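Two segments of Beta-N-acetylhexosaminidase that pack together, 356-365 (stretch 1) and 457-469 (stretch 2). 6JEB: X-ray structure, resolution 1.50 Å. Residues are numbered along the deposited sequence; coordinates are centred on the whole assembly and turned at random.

Stretch 1 (356-365) PQIQGQRNWG
Stretch 2 (457-469) ERTQGNEPAFRWE

Two loops with no regular helix or strand are fastened by arginine and glutamine side chains that both donate to backbone carbonyls. Arg-362 (chi1 to chi3 all m, chi4 -87°) folds its guanidinium edge onto one acceptor: NH2 lies 2.9 Å and NH1 3.2 Å from Trp-468 O, with N-H...O angles of 153° and 137°. Its charge does not reach a salt bridge, since NH2 stands 4.0 Å from Glu-469 OE1; a water bridges these atoms instead. A second water links Arg-362 N to Glu-463 OE1.

The stretches run in the same direction, CA atoms pairing Ile-358 with Gln-460 (5.7 Å), Arg-362 with Phe-466 (8.8 Å) and Trp-364 with Glu-469 (8.7 Å). A type II turn, Ile-358 to Gln-361, is closed by Gln-361 N to Ile-358 O at 3.0 Å; Gly-360 (phi/psi 103/-16) suits it, and an ideal CB there would lie 2.6 Å from Gln-460 NE2. Gln-361 (m, t, -38°) donates from NE2 to Gln-460 O (3.1 Å, 168°), while its OE1 accepts from Ile-358 N at 3.3 Å.

Trp-364 (phi/psi 59/22; m, 106°) points its edge at the face of Phe-466 (m, -85°): centroids 5.0 Å apart, planes at 88°. Trp-468 (m, -65°) turns its edge toward the Trp-364 face, offset, at 5.8 Å and 72°.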

# COMPACT_ATOMS: atom_id res chain seq x y z
N PRO A 356 7.39 13.66 -7.02
CA PRO A 356 6.80 14.99 -6.82
C PRO A 356 5.51 15.14 -7.61
O PRO A 356 5.36 14.60 -8.71
CB PRO A 356 7.89 15.94 -7.34
CG PRO A 356 8.68 15.12 -8.32
CD PRO A 356 8.68 13.72 -7.73
N GLN A 357 4.56 15.90 -7.04
CA GLN A 357 3.26 16.06 -7.68
C GLN A 357 3.14 17.34 -8.50
O GLN A 357 2.21 17.45 -9.30
CB GLN A 357 2.13 16.00 -6.65
CG GLN A 357 2.05 17.17 -5.67
CD GLN A 357 1.39 16.74 -4.38
OE1 GLN A 357 0.18 16.57 -4.33
NE2 GLN A 357 2.19 16.52 -3.34
N ILE A 358 4.04 18.30 -8.31
CA ILE A 358 4.07 19.52 -9.11
C ILE A 358 5.49 19.69 -9.63
O ILE A 358 6.45 19.59 -8.85
CB ILE A 358 3.62 20.75 -8.30
CG1 ILE A 358 2.13 20.62 -7.96
CG2 ILE A 358 3.89 22.04 -9.07
CD1 ILE A 358 1.64 21.64 -6.97
N GLN A 359 5.62 19.94 -10.93
CA GLN A 359 6.94 20.10 -11.53
C GLN A 359 7.72 21.20 -10.82
O GLN A 359 7.20 22.30 -10.58
CB GLN A 359 6.78 20.44 -13.02
CG GLN A 359 8.10 20.53 -13.78
CD GLN A 359 8.82 19.19 -13.87
OE1 GLN A 359 8.20 18.16 -14.15
NE2 GLN A 359 10.12 19.21 -13.61
N GLY A 360 8.97 20.90 -10.48
CA GLY A 360 9.81 21.81 -9.74
C GLY A 360 9.95 21.46 -8.28
O GLY A 360 10.86 21.97 -7.62
N GLN A 361 9.07 20.61 -7.75
CA GLN A 361 9.25 20.12 -6.40
C GLN A 361 10.36 19.07 -6.38
O GLN A 361 10.73 18.51 -7.41
CB GLN A 361 7.93 19.56 -5.87
CG GLN A 361 6.85 20.63 -5.76
CD GLN A 361 5.58 20.13 -5.11
OE1 GLN A 361 5.15 18.99 -5.32
NE2 GLN A 361 4.97 20.98 -4.29
N ARG A 362 10.90 18.82 -5.18
CA ARG A 362 12.12 18.02 -5.07
C ARG A 362 11.97 16.67 -5.76
O ARG A 362 11.03 15.91 -5.47
CB ARG A 362 12.52 17.84 -3.61
CG ARG A 362 12.82 19.14 -2.86
CD ARG A 362 13.98 19.92 -3.47
NE ARG A 362 15.26 19.24 -3.29
CZ ARG A 362 16.04 19.37 -2.22
NH1 ARG A 362 15.68 20.16 -1.22
NH2 ARG A 362 17.19 18.71 -2.16
N ASN A 363 12.88 16.38 -6.68
CA ASN A 363 12.89 15.11 -7.39
C ASN A 363 14.16 14.32 -7.13
O ASN A 363 14.33 13.23 -7.69
CB ASN A 363 12.66 15.31 -8.90
CG ASN A 363 13.92 15.67 -9.66
OD1 ASN A 363 14.85 16.29 -9.13
ND2 ASN A 363 13.96 15.28 -10.93
N TRP A 364 15.06 14.83 -6.29
CA TRP A 364 16.26 14.12 -5.85
C TRP A 364 17.16 13.71 -7.01
O TRP A 364 17.97 12.80 -6.88
CB TRP A 364 15.90 12.97 -4.90
CG TRP A 364 14.90 13.45 -3.89
CD1 TRP A 364 13.56 13.17 -3.84
CD2 TRP A 364 15.15 14.40 -2.84
NE1 TRP A 364 12.98 13.85 -2.79
CE2 TRP A 364 13.93 14.61 -2.17
CE3 TRP A 364 16.29 15.07 -2.39
CZ2 TRP A 364 13.82 15.46 -1.07
CZ3 TRP A 364 16.18 15.91 -1.30
CH2 TRP A 364 14.95 16.10 -0.65
N GLY A 365 17.02 14.40 -8.14
CA GLY A 365 17.85 14.19 -9.30
C GLY A 365 17.39 13.10 -10.24
O GLY A 365 18.10 12.82 -11.22
N GLU A 457 -4.32 21.59 0.11
CA GLU A 457 -3.94 22.51 -0.96
C GLU A 457 -2.50 22.25 -1.38
O GLU A 457 -1.62 22.05 -0.55
CB GLU A 457 -4.08 23.96 -0.50
CG GLU A 457 -3.68 24.96 -1.58
CD GLU A 457 -3.90 26.40 -1.17
OE1 GLU A 457 -3.42 26.81 -0.09
OE2 GLU A 457 -4.56 27.13 -1.94
N ARG A 458 -2.27 22.25 -2.69
CA ARG A 458 -0.96 21.96 -3.25
C ARG A 458 -0.53 23.08 -4.19
O ARG A 458 -1.22 23.39 -5.16
CB ARG A 458 -0.96 20.62 -4.00
CG ARG A 458 -1.32 19.45 -3.11
CD ARG A 458 -0.27 19.24 -2.02
NE ARG A 458 -0.63 18.17 -1.10
CZ ARG A 458 -1.01 18.34 0.17
NH1 ARG A 458 -1.11 19.55 0.71
NH2 ARG A 458 -1.29 17.28 0.91
N THR A 459 0.62 23.68 -3.88
CA THR A 459 1.31 24.60 -4.77
C THR A 459 2.76 24.15 -4.81
O THR A 459 3.21 23.38 -3.96
CB THR A 459 1.25 26.03 -4.23
OG1 THR A 459 1.98 26.10 -3.00
CG2 THR A 459 -0.20 26.45 -3.98
N GLN A 460 3.50 24.63 -5.81
CA GLN A 460 4.89 24.22 -5.92
C GLN A 460 5.66 24.53 -4.64
O GLN A 460 6.45 23.70 -4.17
CB GLN A 460 5.55 24.90 -7.13
CG GLN A 460 6.98 24.43 -7.38
CD GLN A 460 7.65 25.19 -8.50
OE1 GLN A 460 6.99 25.60 -9.45
NE2 GLN A 460 8.95 25.37 -8.39
N GLY A 461 5.41 25.69 -4.04
CA GLY A 461 6.18 26.14 -2.90
C GLY A 461 5.68 25.74 -1.53
O GLY A 461 6.38 26.02 -0.55
N ASN A 462 4.52 25.10 -1.40
CA ASN A 462 4.00 24.81 -0.07
C ASN A 462 4.35 23.41 0.44
O ASN A 462 3.86 23.02 1.51
CB ASN A 462 2.50 25.15 0.08
CG ASN A 462 1.58 24.09 -0.49
OD1 ASN A 462 1.98 23.23 -1.27
ND2 ASN A 462 0.30 24.16 -0.10
N GLU A 463 5.20 22.67 -0.27
CA GLU A 463 5.73 21.44 0.31
C GLU A 463 6.59 21.78 1.52
O GLU A 463 7.38 22.74 1.47
CB GLU A 463 6.56 20.66 -0.71
CG GLU A 463 7.07 19.33 -0.14
CD GLU A 463 7.33 18.28 -1.20
OE1 GLU A 463 7.73 18.64 -2.34
OE2 GLU A 463 7.14 17.08 -0.90
N PRO A 464 6.46 21.04 2.63
CA PRO A 464 7.32 21.30 3.79
C PRO A 464 8.79 21.22 3.42
O PRO A 464 9.19 20.45 2.54
CB PRO A 464 6.92 20.19 4.77
CG PRO A 464 5.50 19.86 4.41
CD PRO A 464 5.43 20.02 2.90
N ALA A 465 9.60 22.03 4.09
CA ALA A 465 11.01 22.11 3.77
C ALA A 465 11.72 20.79 4.08
O ALA A 465 11.34 20.06 5.00
CB ALA A 465 11.66 23.22 4.59
N PHE A 466 12.77 20.50 3.31
CA PHE A 466 13.64 19.37 3.53
C PHE A 466 14.99 19.86 4.04
O PHE A 466 15.40 20.99 3.78
CB PHE A 466 13.88 18.58 2.24
CG PHE A 466 12.64 17.97 1.66
CD1 PHE A 466 12.20 16.73 2.11
CD2 PHE A 466 11.93 18.61 0.67
CE1 PHE A 466 11.05 16.15 1.58
CE2 PHE A 466 10.78 18.04 0.13
CZ PHE A 466 10.34 16.81 0.58
N ARG A 467 15.70 18.99 4.76
CA ARG A 467 17.01 19.35 5.27
C ARG A 467 18.14 18.98 4.32
O ARG A 467 19.28 19.42 4.54
CB ARG A 467 17.26 18.69 6.64
CG ARG A 467 17.76 17.26 6.55
CD ARG A 467 18.13 16.71 7.92
NE ARG A 467 16.98 16.65 8.82
CZ ARG A 467 16.33 15.54 9.12
NH1 ARG A 467 16.72 14.38 8.61
NH2 ARG A 467 15.29 15.58 9.94
N TRP A 468 17.87 18.19 3.29
CA TRP A 468 18.91 17.68 2.41
C TRP A 468 19.07 18.56 1.18
O TRP A 468 18.08 19.02 0.61
CB TRP A 468 18.57 16.26 1.96
CG TRP A 468 18.24 15.33 3.09
CD1 TRP A 468 19.08 14.92 4.08
CD2 TRP A 468 16.99 14.69 3.33
NE1 TRP A 468 18.42 14.08 4.94
CE2 TRP A 468 17.13 13.92 4.50
CE3 TRP A 468 15.75 14.70 2.68
CZ2 TRP A 468 16.10 13.15 5.03
CZ3 TRP A 468 14.72 13.95 3.20
CH2 TRP A 468 14.90 13.18 4.36
N GLU A 469 20.32 18.78 0.79
CA GLU A 469 20.66 19.44 -0.48
C GLU A 469 19.90 20.74 -0.72
O GLU A 469 19.75 21.19 -1.86
CB GLU A 469 20.46 18.46 -1.64
CG GLU A 469 21.31 17.21 -1.52
CD GLU A 469 20.53 15.92 -1.74
OE1 GLU A 469 19.90 15.79 -2.81
OE2 GLU A 469 20.54 15.05 -0.84
O HOH W 1 9.63 20.43 -2.96
O HOH W 2 18.33 17.24 -4.64